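Local coordinates for structural protein VP1 (Trichodysplasia spinulosa-associated polyomavirus, PDB 4U60) that forms the pentameric building block of the polyomavirus capsid and binds sialylated glycans, such as the GM1 oligosaccharide, on its surface, at residues V250-L253 with D259-Y262; N30-Q35 with T181-F186; P76-D81 with K238-Y243. One frame throughout, in Å; residues are numbered along the deposited sequence. Where two conformers were deposited one is given.

Contact 1. Residues V250-L253 with D259-Y262; sequences VGFL and DMQY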
# COMPACT_ATOMS: atom_id res chain seq x y z
N VAL C 250 -14.52 -4.21 12.45
CA VAL C 250 -13.41 -3.23 12.48
C VAL C 250 -12.33 -3.55 13.49
O VAL C 250 -11.34 -2.84 13.57
CB VAL C 250 -13.91 -1.79 12.66
CG1 VAL C 250 -14.70 -1.33 11.45
CG2 VAL C 250 -14.75 -1.66 13.93
N GLY C 251 -12.49 -4.66 14.21
CA GLY C 251 -11.48 -5.12 15.15
C GLY C 251 -12.10 -5.69 16.41
O GLY C 251 -13.30 -6.04 16.45
N PHE C 252 -11.28 -5.76 17.44
CA PHE C 252 -11.67 -6.24 18.78
C PHE C 252 -11.46 -5.16 19.82
O PHE C 252 -10.46 -4.43 19.81
CB PHE C 252 -10.84 -7.47 19.17
CG PHE C 252 -11.11 -8.66 18.30
CD1 PHE C 252 -12.21 -9.47 18.53
CD2 PHE C 252 -10.29 -8.96 17.23
CE1 PHE C 252 -12.47 -10.56 17.73
CE2 PHE C 252 -10.56 -10.05 16.40
CZ PHE C 252 -11.65 -10.84 16.66
N LEU C 253 -12.39 -5.11 20.77
CA LEU C 253 -12.23 -4.36 21.99
C LEU C 253 -11.58 -5.27 23.02
O LEU C 253 -12.03 -6.38 23.23
CB LEU C 253 -13.59 -3.91 22.51
CG LEU C 253 -13.57 -3.03 23.76
CD1 LEU C 253 -13.18 -1.61 23.41
CD2 LEU C 253 -14.93 -3.07 24.44
N ASP C 259 -10.00 -10.13 27.99
CA ASP C 259 -11.20 -10.60 27.29
C ASP C 259 -11.52 -9.71 26.08
O ASP C 259 -11.42 -8.48 26.17
CB ASP C 259 -12.40 -10.62 28.24
CG ASP C 259 -12.55 -9.34 29.03
OD1 ASP C 259 -11.71 -9.06 29.92
OD2 ASP C 259 -13.52 -8.59 28.75
N MET C 260 -11.89 -10.32 24.96
CA MET C 260 -12.05 -9.58 23.71
C MET C 260 -13.42 -9.79 23.10
O MET C 260 -14.01 -10.88 23.19
CB MET C 260 -10.94 -9.96 22.73
CG MET C 260 -9.57 -9.48 23.19
SD MET C 260 -8.12 -10.13 22.32
CE MET C 260 -8.33 -9.33 20.73
N GLN C 261 -13.90 -8.75 22.43
CA GLN C 261 -15.19 -8.75 21.73
C GLN C 261 -15.03 -8.16 20.34
O GLN C 261 -14.37 -7.12 20.19
CB GLN C 261 -16.18 -7.86 22.48
CG GLN C 261 -16.57 -8.35 23.86
CD GLN C 261 -17.28 -7.25 24.61
OE1 GLN C 261 -16.63 -6.42 25.27
NE2 GLN C 261 -18.60 -7.21 24.50
N TYR C 262 -15.64 -8.77 19.34
CA TYR C 262 -15.74 -8.15 18.03
C TYR C 262 -16.47 -6.83 18.11
O TYR C 262 -17.40 -6.69 18.88
CB TYR C 262 -16.55 -9.00 17.06
CG TYR C 262 -15.90 -10.23 16.51
CD1 TYR C 262 -15.12 -10.16 15.38
CD2 TYR C 262 -16.08 -11.47 17.11
CE1 TYR C 262 -14.55 -11.29 14.82
CE2 TYR C 262 -15.49 -12.60 16.58
CZ TYR C 262 -14.74 -12.52 15.43
OH TYR C 262 -14.17 -13.62 14.85
O HOH W 1 -14.04 -6.34 25.60
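Phe252 and Tyr262 face each other as a non-hydrogen-bonded antiparallel pair, their CA atoms 4.6 Å apart and their side chains side by side on one face of the sheet. Phe252 buries the most surface here. Its CE1 sits 3.4 Å above the Tyr262 plane, over the ring centre, yet the two planes are inclined at 46°, so the pair is oblique. Met260 crosses Phe252 at about a right angle; a bend at chi3 (69°) brings its CE methyl to 3.5 Å from Phe252 CB. Ile121 and Tyr116 of a neighbouring subunit pack on Phe252 and Met260.

Leu253 and Gln261 form the adjoining hydrogen-bonded pair on the opposite face, side by side and pointing the same way, with Leu253 CD2 3.8 Å from Gln261 OE1. Leu253 N donates to Gln261 O at 2.9 Å, and Gln261 N returns a bond to Leu253 O at 3.1 Å. A water 2.6 Å from Gln261 OE1 is also near Leu253 O, but has more acceptors in reach than protons; Ser46 O holds Gln261 NE2. The hairpin of strands 241-254 and 260-279 thus has a buried aromatic face turned to the neighbouring subunit and a mixed face, Leu253 beside the water-bound amide of Gln261.

Contact 2. Residues N30-Q35 with T181-F186; sequences NTRMGQ and TKDGAF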
# COMPACT_ATOMS: atom_id res chain seq x y z
N ASN C 30 -27.61 -1.97 10.50
CA ASN C 30 -26.81 -2.08 11.70
C ASN C 30 -26.09 -3.42 11.75
O ASN C 30 -26.52 -4.43 11.19
CB ASN C 30 -27.64 -1.84 12.96
CG ASN C 30 -27.74 -0.37 13.30
OD1 ASN C 30 -26.73 0.32 13.42
ND2 ASN C 30 -28.95 0.13 13.43
N THR C 31 -24.96 -3.38 12.46
CA THR C 31 -24.05 -4.51 12.53
C THR C 31 -24.64 -5.65 13.37
O THR C 31 -25.47 -5.41 14.29
CB THR C 31 -22.69 -4.06 13.09
OG1 THR C 31 -21.69 -5.03 12.77
CG2 THR C 31 -22.73 -3.87 14.58
N ARG C 32 -24.23 -6.88 13.03
CA ARG C 32 -24.69 -8.08 13.73
C ARG C 32 -23.48 -8.88 14.23
O ARG C 32 -23.11 -9.93 13.71
CB ARG C 32 -25.60 -8.92 12.83
CG ARG C 32 -26.81 -8.14 12.30
CD ARG C 32 -27.74 -7.77 13.42
NE ARG C 32 -28.90 -6.97 13.03
CZ ARG C 32 -29.19 -5.77 13.52
NH1 ARG C 32 -28.39 -5.15 14.38
NH2 ARG C 32 -30.33 -5.18 13.14
N MET C 33 -22.88 -8.35 15.28
CA MET C 33 -21.69 -8.96 15.84
C MET C 33 -21.92 -10.05 16.86
O MET C 33 -21.01 -10.79 17.18
CB MET C 33 -20.83 -7.87 16.46
CG MET C 33 -20.22 -6.88 15.46
SD MET C 33 -19.05 -7.62 14.29
CE MET C 33 -20.09 -7.87 12.85
N GLY C 34 -23.14 -10.13 17.40
CA GLY C 34 -23.48 -11.16 18.38
C GLY C 34 -24.49 -10.68 19.39
O GLY C 34 -25.43 -11.41 19.74
N GLN C 35 -24.29 -9.48 19.92
CA GLN C 35 -25.29 -8.83 20.74
C GLN C 35 -26.02 -7.88 19.79
O GLN C 35 -25.56 -6.78 19.50
CB GLN C 35 -24.63 -8.13 21.90
CG GLN C 35 -25.53 -7.71 23.05
CD GLN C 35 -26.89 -7.22 22.62
OE1 GLN C 35 -27.81 -8.01 22.34
NE2 GLN C 35 -27.04 -5.89 22.60
N THR C 181 -31.29 -15.23 3.67
CA THR C 181 -32.70 -14.84 3.81
C THR C 181 -33.09 -14.34 5.20
O THR C 181 -34.28 -14.07 5.44
CB THR C 181 -33.59 -16.02 3.44
OG1 THR C 181 -33.23 -17.14 4.26
CG2 THR C 181 -33.42 -16.40 1.96
N LYS C 182 -32.12 -14.21 6.10
CA LYS C 182 -32.40 -13.78 7.46
C LYS C 182 -31.25 -12.95 7.99
O LYS C 182 -30.11 -13.36 7.91
CB LYS C 182 -32.62 -14.99 8.36
CG LYS C 182 -33.18 -14.62 9.73
CD LYS C 182 -33.55 -15.84 10.57
N ASP C 183 -31.59 -11.78 8.51
CA ASP C 183 -30.65 -10.89 9.15
C ASP C 183 -30.16 -11.46 10.47
O ASP C 183 -30.95 -12.01 11.22
CB ASP C 183 -31.32 -9.55 9.41
CG ASP C 183 -30.39 -8.56 10.07
OD1 ASP C 183 -29.45 -8.12 9.39
OD2 ASP C 183 -30.64 -8.20 11.26
N GLY C 184 -28.86 -11.29 10.74
CA GLY C 184 -28.33 -11.66 12.05
C GLY C 184 -28.38 -13.14 12.40
O GLY C 184 -28.46 -13.49 13.58
N ALA C 185 -28.26 -14.00 11.40
CA ALA C 185 -28.45 -15.45 11.62
C ALA C 185 -27.46 -16.38 10.90
O ALA C 185 -27.26 -17.51 11.33
CB ALA C 185 -29.85 -15.82 11.20
N PHE C 186 -26.87 -15.93 9.80
CA PHE C 186 -25.92 -16.73 9.03
C PHE C 186 -24.49 -16.35 9.41
O PHE C 186 -24.05 -15.22 9.12
CB PHE C 186 -26.14 -16.47 7.53
CG PHE C 186 -27.38 -17.10 6.97
CD1 PHE C 186 -28.63 -16.53 7.14
CD2 PHE C 186 -27.29 -18.30 6.26
CE1 PHE C 186 -29.77 -17.13 6.60
CE2 PHE C 186 -28.43 -18.89 5.72
CZ PHE C 186 -29.66 -18.31 5.90
O HOH W 2 -28.86 -5.45 9.92
O HOH W 3 -32.76 -5.81 11.76
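Charge pairing joins Arg32 to Asp183, the principal link between the two loops. Arg32 NE donates to Asp183 OD2 at 2.8 Å with an N-H...O angle of 173°, and the acceptor lies in the guanidinium plane. OD2 is met on its syn side, slightly out of the carboxylate plane; because the two planar groups are 73° apart, the salt bridge is single-pronged rather than a side-on pairing of two nitrogens with two oxygens.

Hydrogen bonds fix both partners. Arg32 NH1 turns back to Thr31 O at 2.9 Å, approaching from above the carbonyl plane, a fold of the chain that follows from its bend at chi2 (-66°). A water accepts from Arg32 NH2 and donates to Asp183 OD2, bridging the same two groups a second time. Another water donates to Asp183 OD1 and to Asn30 O, and OD1 also takes the backbone N-H of Thr70, so both carboxylate oxygens are engaged.

Nonpolar contact is slight: Arg32 CG rests 3.8 Å from Gly184 CA, where the glycine has a positive phi and the arginine stem lies close against its backbone.

Backbone bonds from Arg32 to Thr67 and from Gly184 to Tyr68 place both loops against the chain that leads into strand 69-74. This is a loop-to-loop salt bridge on the surface of a viral jelly roll, tying the segment after strand 12-29 to the loop between strands 177-179 and 191-193.

Contact 3. Residues P76-D81 with K238-Y243; sequences PMLNED and KGDGLY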
# COMPACT_ATOMS: atom_id res chain seq x y z
N PRO C 76 -41.35 -0.13 -5.72
CA PRO C 76 -42.66 0.19 -6.24
C PRO C 76 -43.15 -0.86 -7.23
O PRO C 76 -42.39 -1.27 -8.12
CB PRO C 76 -42.43 1.52 -6.95
CG PRO C 76 -41.30 2.14 -6.21
CD PRO C 76 -40.40 0.98 -5.89
N MET C 77 -44.39 -1.31 -7.05
CA MET C 77 -44.94 -2.36 -7.87
C MET C 77 -45.11 -1.87 -9.31
O MET C 77 -45.72 -0.83 -9.54
CB MET C 77 -46.28 -2.81 -7.30
CG MET C 77 -46.71 -4.17 -7.79
SD MET C 77 -48.42 -4.11 -8.22
CE MET C 77 -48.38 -3.20 -9.75
N LEU C 78 -44.59 -2.64 -10.26
CA LEU C 78 -44.53 -2.25 -11.67
C LEU C 78 -45.60 -2.87 -12.58
O LEU C 78 -46.03 -2.23 -13.55
CB LEU C 78 -43.16 -2.66 -12.23
CG LEU C 78 -41.96 -1.89 -11.68
CD1 LEU C 78 -40.65 -2.53 -12.12
CD2 LEU C 78 -42.04 -0.44 -12.10
N ASN C 79 -46.01 -4.09 -12.30
CA ASN C 79 -46.87 -4.83 -13.25
C ASN C 79 -48.24 -5.21 -12.66
O ASN C 79 -48.33 -6.16 -11.88
CB ASN C 79 -46.14 -6.10 -13.75
CG ASN C 79 -44.73 -5.81 -14.26
OD1 ASN C 79 -44.56 -5.18 -15.31
ND2 ASN C 79 -43.72 -6.28 -13.54
N GLU C 80 -49.29 -4.49 -13.04
CA GLU C 80 -50.65 -4.81 -12.60
C GLU C 80 -51.19 -6.07 -13.31
O GLU C 80 -52.11 -6.72 -12.80
CB GLU C 80 -51.61 -3.64 -12.86
N ASP C 81 -50.63 -6.39 -14.48
CA ASP C 81 -51.05 -7.56 -15.28
C ASP C 81 -49.82 -8.42 -15.60
O ASP C 81 -49.01 -8.05 -16.45
CB ASP C 81 -51.73 -7.06 -16.56
CG ASP C 81 -52.26 -8.19 -17.43
OD1 ASP C 81 -52.13 -9.38 -17.07
OD2 ASP C 81 -52.82 -7.87 -18.50
N LYS C 238 -36.24 -9.25 -8.89
CA LYS C 238 -37.29 -10.24 -9.03
C LYS C 238 -38.37 -10.01 -7.98
O LYS C 238 -38.06 -9.79 -6.80
CB LYS C 238 -36.70 -11.63 -8.92
CG LYS C 238 -35.78 -11.98 -10.09
CD LYS C 238 -35.11 -13.33 -9.90
CE LYS C 238 -34.25 -13.69 -11.11
NZ LYS C 238 -33.57 -15.00 -10.95
N GLY C 239 -39.61 -10.02 -8.42
CA GLY C 239 -40.75 -9.74 -7.54
C GLY C 239 -40.69 -8.37 -6.89
O GLY C 239 -41.23 -8.18 -5.80
N ASP C 240 -40.04 -7.42 -7.56
CA ASP C 240 -39.86 -6.05 -7.03
C ASP C 240 -39.21 -6.02 -5.64
O ASP C 240 -39.56 -5.19 -4.81
CB ASP C 240 -41.22 -5.33 -7.01
CG ASP C 240 -41.87 -5.27 -8.38
OD1 ASP C 240 -41.13 -5.28 -9.40
OD2 ASP C 240 -43.13 -5.24 -8.45
N GLY C 241 -38.21 -6.87 -5.43
CA GLY C 241 -37.45 -6.87 -4.17
C GLY C 241 -36.00 -6.58 -4.47
O GLY C 241 -35.43 -7.16 -5.39
N LEU C 242 -35.42 -5.69 -3.68
CA LEU C 242 -33.99 -5.35 -3.76
C LEU C 242 -33.33 -5.93 -2.53
O LEU C 242 -33.78 -5.69 -1.41
CB LEU C 242 -33.83 -3.84 -3.77
CG LEU C 242 -32.42 -3.27 -3.70
CD1 LEU C 242 -31.62 -3.69 -4.92
CD2 LEU C 242 -32.50 -1.75 -3.58
N TYR C 243 -32.23 -6.64 -2.73
CA TYR C 243 -31.57 -7.33 -1.64
C TYR C 243 -30.21 -6.71 -1.37
O TYR C 243 -29.38 -6.60 -2.28
CB TYR C 243 -31.46 -8.82 -1.99
CG TYR C 243 -32.82 -9.46 -2.24
CD1 TYR C 243 -33.55 -9.20 -3.39
CD2 TYR C 243 -33.37 -10.31 -1.30
CE1 TYR C 243 -34.78 -9.78 -3.60
CE2 TYR C 243 -34.60 -10.89 -1.49
CZ TYR C 243 -35.29 -10.63 -2.65
OH TYR C 243 -36.50 -11.23 -2.82
O HOH W 4 -44.89 -6.10 -10.28
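Asp240 points its carboxylate at the backbone of Met77 and Leu78, and nearly all of the contact is made by this one side chain. The closer part gathers round OD2, which lies 3.5 Å from Met77 CA and takes a weak hydrogen bond from Leu78 N, also at 3.5 Å though fairly straight at 156°. With CG placed beside the backbone N (chi1 -57°), the carboxylate extends to the other loop. OD1 turns to the Leu78 side chain, coming 3.9 Å from CD1, an apolar neighbour that offers it no bond.

The looser side is wet. A water donates to Asp240 OD2 at 2.7 Å and accepts from Asn79 N at 3.1 Å, carrying the link one residue further along the loop. Its bond to the carboxylate is much shorter than the direct one from Leu78 N. Pro76 and Met77 are exposed; Met77 meets OD2 through CA and CG, while the end of its side chain leads away from Asp240.

Backbone bonds of Asp240 with Leu75 and of Leu242 with Ile73 place the contact at the end of the pairing between strands 69-74 and 241-254. Leu78 packs on Thr88 and Trp90 of strand 86-99 and on Lys275 of strand 260-279.

Contact 1 and contact 3 both use strand 241-254, but on opposite sides of the chain's centre, with centres about 40 Å apart. Contact 1 is the most buried, a paired hairpin with aromatic packing and regular backbone bonds. Contacts 2 and 3 are surface contacts between segments distant in sequence, and each depends on one carboxylate: Asp183 has a strong charged partner, whereas Asp240 has a weak backbone bond and a water. Contact 2 lies nearest the centre of the chain and touches contact 1, Met33 SD packing 4.0 Å from Tyr262 CB; its nearest atoms are about 7 Å from those of contact 3, without touching.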